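Local coordinates for ESX-1 secretion system protein eccD1 (Mycobacterium tuberculosis, PDB 4KV2) that forms part of the ESX-1 type VII secretion system, which delivers virulence factors such as EsxA and EsxB to host cells during infection, at residues 58-63 against 71-76; 19-24 against 32-37. All coordinates share one frame; numbering follows the deposited sequence.

How the contacts relate
Both contacts belong to one ubiquitin-like domain and bear on the same mixed sheet, with their centres about 12 Å apart. Contact 2 is the buried one: strand 15-22, at one border of the sheet, meets helix 31-41 through two leucine methyls set against the two branches of Thr34, with no hydrogen bond between 19-24 and 32-37. Contact 1 lies at the other border, partly buried, where strand 62-64 is followed by a loop; there a backbone hydrogen bond and a bridging water work beside leucine packing. The two meet where Phe63 CZ reaches Leu21 CD1 and where the indole of Trp61 lies against Val35, so side chains of 58-63 join the core that the helix covers.

Contact 1: residues 58-63 against 71-76; sequences QGVWAF and LKLDQS
Leu73 holds its CG anti to the carbonyl carbon (chi1 -78°), which carries the isobutyl end back to 58-63, while Val60, with CG1 anti to its backbone N (chi1 179°), extends that methyl to meet it. The two side chains cross at a slant, Val60 CG1 lying 3.8 Å from Leu73 CD1. Both Leu73 methyls lie against Trp61 O from one side, CD2 at 3.5 Å, and Ala62 CB packs on Leu73 CG at 4.2 Å. One residue further on, Leu71 N donates to Phe63 O over 2.8 Å. This joins the border strand 62-64 of the ubiquitin-like sheet to the loop that leads on to strand 86-91, and Ala62 bonds through its backbone to Val91 of that strand. A water completes the pairing: it accepts from Phe63 N at 3.0 Å and donates to Leu71 O at 2.9 Å, so the second backbone link is indirect. Beyond Leu71 the chain folds into a type I turn from Lys72 to Gln75, closed by Gln75 N on Lys72 O at 3.1 Å. The rings of Trp61 and Phe63 instead reach Ile31 of helix 31-41 and Leu90.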
# COMPACT_ATOMS: atom_id res chain seq x y z
N GLN A 58 17.09 1.57 11.47
CA GLN A 58 17.39 0.22 11.02
C GLN A 58 16.55 -0.76 11.81
O GLN A 58 15.95 -0.40 12.80
CB GLN A 58 18.87 -0.08 11.20
CG GLN A 58 19.76 0.89 10.44
CD GLN A 58 21.23 0.63 10.71
OE1 GLN A 58 21.83 1.26 11.57
NE2 GLN A 58 21.79 -0.31 9.98
N GLY A 59 16.48 -2.00 11.36
CA GLY A 59 15.72 -3.01 12.09
C GLY A 59 14.36 -3.21 11.49
O GLY A 59 13.99 -2.56 10.51
N VAL A 60 13.59 -4.09 12.10
CA VAL A 60 12.44 -4.69 11.47
C VAL A 60 11.25 -3.87 11.87
O VAL A 60 10.98 -3.77 13.06
CB VAL A 60 12.29 -6.16 11.96
CG1 VAL A 60 11.08 -6.83 11.34
CG2 VAL A 60 13.57 -6.94 11.66
N TRP A 61 10.55 -3.28 10.91
CA TRP A 61 9.35 -2.46 11.17
C TRP A 61 8.11 -3.31 11.46
O TRP A 61 7.93 -4.36 10.88
CB TRP A 61 9.04 -1.56 9.98
CG TRP A 61 9.99 -0.41 9.81
CD1 TRP A 61 10.97 -0.31 8.89
CD2 TRP A 61 10.04 0.78 10.59
NE1 TRP A 61 11.64 0.90 9.03
CE2 TRP A 61 11.09 1.57 10.09
CE3 TRP A 61 9.29 1.26 11.67
CZ2 TRP A 61 11.40 2.84 10.61
CZ3 TRP A 61 9.61 2.53 12.21
CH2 TRP A 61 10.66 3.29 11.67
N ALA A 62 7.26 -2.83 12.37
CA ALA A 62 5.96 -3.47 12.65
C ALA A 62 5.00 -2.38 13.08
O ALA A 62 5.43 -1.26 13.39
CB ALA A 62 6.08 -4.54 13.73
N PHE A 63 3.71 -2.71 13.05
CA PHE A 63 2.68 -1.85 13.60
C PHE A 63 2.50 -2.16 15.08
O PHE A 63 2.72 -3.31 15.51
CB PHE A 63 1.35 -2.09 12.93
CG PHE A 63 1.33 -1.73 11.47
CD1 PHE A 63 1.19 -0.41 11.08
CD2 PHE A 63 1.44 -2.71 10.50
CE1 PHE A 63 1.13 -0.08 9.73
CE2 PHE A 63 1.39 -2.38 9.14
CZ PHE A 63 1.23 -1.06 8.76
N LEU A 71 2.48 -5.70 17.03
CA LEU A 71 1.69 -6.75 16.42
C LEU A 71 2.55 -7.69 15.60
O LEU A 71 3.48 -7.27 14.91
CB LEU A 71 0.58 -6.16 15.52
CG LEU A 71 -0.32 -5.11 16.18
CD1 LEU A 71 -1.37 -4.59 15.20
CD2 LEU A 71 -0.99 -5.71 17.40
N LYS A 72 2.21 -8.98 15.66
CA LYS A 72 2.86 -10.02 14.84
C LYS A 72 2.70 -9.74 13.35
O LYS A 72 1.58 -9.58 12.82
CB LYS A 72 2.30 -11.41 15.18
CG LYS A 72 2.58 -11.86 16.61
CD LYS A 72 4.03 -12.30 16.77
CE LYS A 72 4.45 -12.33 18.23
NZ LYS A 72 3.89 -13.51 18.93
N LEU A 73 3.85 -9.70 12.67
CA LEU A 73 3.90 -9.41 11.24
C LEU A 73 3.29 -10.49 10.36
O LEU A 73 2.85 -10.20 9.23
CB LEU A 73 5.36 -9.18 10.81
CG LEU A 73 5.93 -7.81 11.17
CD1 LEU A 73 7.44 -7.87 11.15
CD2 LEU A 73 5.41 -6.75 10.23
N ASP A 74 3.22 -11.72 10.85
CA ASP A 74 2.55 -12.78 10.09
C ASP A 74 1.02 -12.81 10.24
O ASP A 74 0.35 -13.65 9.66
CB ASP A 74 3.16 -14.16 10.35
CG ASP A 74 2.99 -14.64 11.78
OD1 ASP A 74 2.50 -13.92 12.66
OD2 ASP A 74 3.38 -15.78 12.03
N GLN A 75 0.48 -11.85 11.00
CA GLN A 75 -0.95 -11.73 11.18
C GLN A 75 -1.48 -10.57 10.36
O GLN A 75 -0.73 -9.67 10.03
CB GLN A 75 -1.28 -11.54 12.66
CG GLN A 75 -1.24 -12.82 13.46
CD GLN A 75 -1.58 -12.62 14.93
OE1 GLN A 75 -2.37 -11.73 15.32
NE2 GLN A 75 -0.98 -13.45 15.78
N SER A 76 -2.76 -10.63 10.01
CA SER A 76 -3.47 -9.54 9.36
C SER A 76 -4.01 -8.61 10.44
O SER A 76 -4.08 -8.98 11.63
CB SER A 76 -4.65 -10.11 8.57
OG SER A 76 -5.60 -10.72 9.45
O HOH W 1 2.98 -5.56 12.59

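Contact 2: residues 19-24 against 32-37; sequences LVLPAA and DDTVAV
Leu21 and Thr34 are the closest backbone pair between strand 15-22 and helix 31-41, yet their CA atoms stand 9.0 Å apart, a separation bridged by side chains alone. This is the helix-on-sheet packing of the ubiquitin-like beta-grasp fold: the first two strands form a hairpin, and the helix that follows lies across one face of the sheet. Leu19 and Leu21, two residues apart on the strand, both send a methyl to Thr34. Leu19 points its side chain at the helix from its root, and its CD1 ends 3.9 Å from Thr34 CG2. Leu21 leaves the strand less directly, but its outer end swings nearer and brings CD2 to 4.2 Å from Thr34 OG1. Thr34 can offer a different branch to each leucine because CG2 stands anti to its backbone N while OG1 lies beside that N (chi1 -60°). Thr34 is buried, and its hydroxyl is hydrogen-bonded to Tyr30 O, four residues back in the chain. Phe63 of strand 62-64 touches both Leu21 and Thr34, extending the apolar layer across the sheet. The second subunit, another copy of this protein, also packs here: its Met3 lies on Leu19 and Val37, and Asp33 N of the second subunit is hydrogen-bonded to Asp33 OD2 of this chain.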
# COMPACT_ATOMS: atom_id res chain seq x y z
N LEU A 19 -4.84 6.16 6.90
CA LEU A 19 -4.55 5.21 5.80
C LEU A 19 -5.69 4.22 5.61
O LEU A 19 -6.51 4.03 6.51
CB LEU A 19 -3.29 4.39 6.10
CG LEU A 19 -2.01 5.16 6.43
CD1 LEU A 19 -0.93 4.14 6.78
CD2 LEU A 19 -1.58 6.04 5.24
N VAL A 20 -5.72 3.59 4.45
CA VAL A 20 -6.61 2.46 4.16
C VAL A 20 -5.72 1.28 3.82
O VAL A 20 -5.00 1.32 2.83
CB VAL A 20 -7.53 2.76 2.97
CG1 VAL A 20 -8.47 1.58 2.70
CG2 VAL A 20 -8.34 4.03 3.21
N LEU A 21 -5.77 0.24 4.64
CA LEU A 21 -4.87 -0.88 4.54
C LEU A 21 -5.65 -2.16 4.30
O LEU A 21 -6.80 -2.25 4.68
CB LEU A 21 -4.05 -1.01 5.82
CG LEU A 21 -3.18 0.19 6.20
CD1 LEU A 21 -2.47 -0.03 7.52
CD2 LEU A 21 -2.20 0.47 5.07
N PRO A 22 -5.01 -3.16 3.70
CA PRO A 22 -5.67 -4.46 3.57
C PRO A 22 -5.98 -5.07 4.93
O PRO A 22 -5.06 -5.19 5.80
CB PRO A 22 -4.64 -5.33 2.85
CG PRO A 22 -3.60 -4.41 2.34
CD PRO A 22 -3.63 -3.17 3.19
N ALA A 23 -7.22 -5.51 5.11
CA ALA A 23 -7.66 -6.07 6.36
C ALA A 23 -7.22 -7.51 6.60
O ALA A 23 -7.02 -7.87 7.74
CB ALA A 23 -9.18 -6.00 6.45
N ALA A 24 -7.12 -8.34 5.55
CA ALA A 24 -7.03 -9.80 5.70
C ALA A 24 -5.68 -10.41 5.27
O ALA A 24 -5.45 -11.61 5.44
CB ALA A 24 -8.18 -10.46 4.96
N ASP A 32 6.53 -2.57 4.58
CA ASP A 32 7.73 -1.86 4.14
C ASP A 32 7.38 -0.69 3.21
O ASP A 32 7.90 0.40 3.37
CB ASP A 32 8.73 -2.82 3.51
CG ASP A 32 9.39 -3.72 4.54
OD1 ASP A 32 9.78 -3.25 5.66
OD2 ASP A 32 9.56 -4.90 4.21
N ASP A 33 6.49 -0.92 2.26
CA ASP A 33 6.06 0.17 1.39
C ASP A 33 5.14 1.19 2.13
O ASP A 33 5.12 2.37 1.75
CB ASP A 33 5.42 -0.37 0.11
CG ASP A 33 6.45 -0.89 -0.93
OD1 ASP A 33 7.68 -0.92 -0.66
OD2 ASP A 33 6.04 -1.27 -2.05
N THR A 34 4.45 0.77 3.20
CA THR A 34 3.71 1.70 4.08
C THR A 34 4.68 2.69 4.71
O THR A 34 4.45 3.91 4.71
CB THR A 34 2.89 0.96 5.18
OG1 THR A 34 1.93 0.09 4.56
CG2 THR A 34 2.15 1.89 6.09
N VAL A 35 5.79 2.18 5.24
CA VAL A 35 6.81 3.03 5.84
C VAL A 35 7.34 3.98 4.78
O VAL A 35 7.49 5.17 5.02
CB VAL A 35 7.96 2.17 6.45
CG1 VAL A 35 9.14 3.05 6.81
CG2 VAL A 35 7.47 1.39 7.65
N ALA A 36 7.57 3.45 3.58
CA ALA A 36 8.14 4.25 2.51
C ALA A 36 7.21 5.40 2.07
O ALA A 36 7.64 6.54 1.88
CB ALA A 36 8.52 3.37 1.36
N VAL A 37 5.93 5.07 1.95
CA VAL A 37 4.89 6.06 1.61
C VAL A 37 4.80 7.15 2.68
O VAL A 37 4.80 8.35 2.35
CB VAL A 37 3.52 5.37 1.40
CG1 VAL A 37 2.39 6.39 1.35
CG2 VAL A 37 3.56 4.53 0.13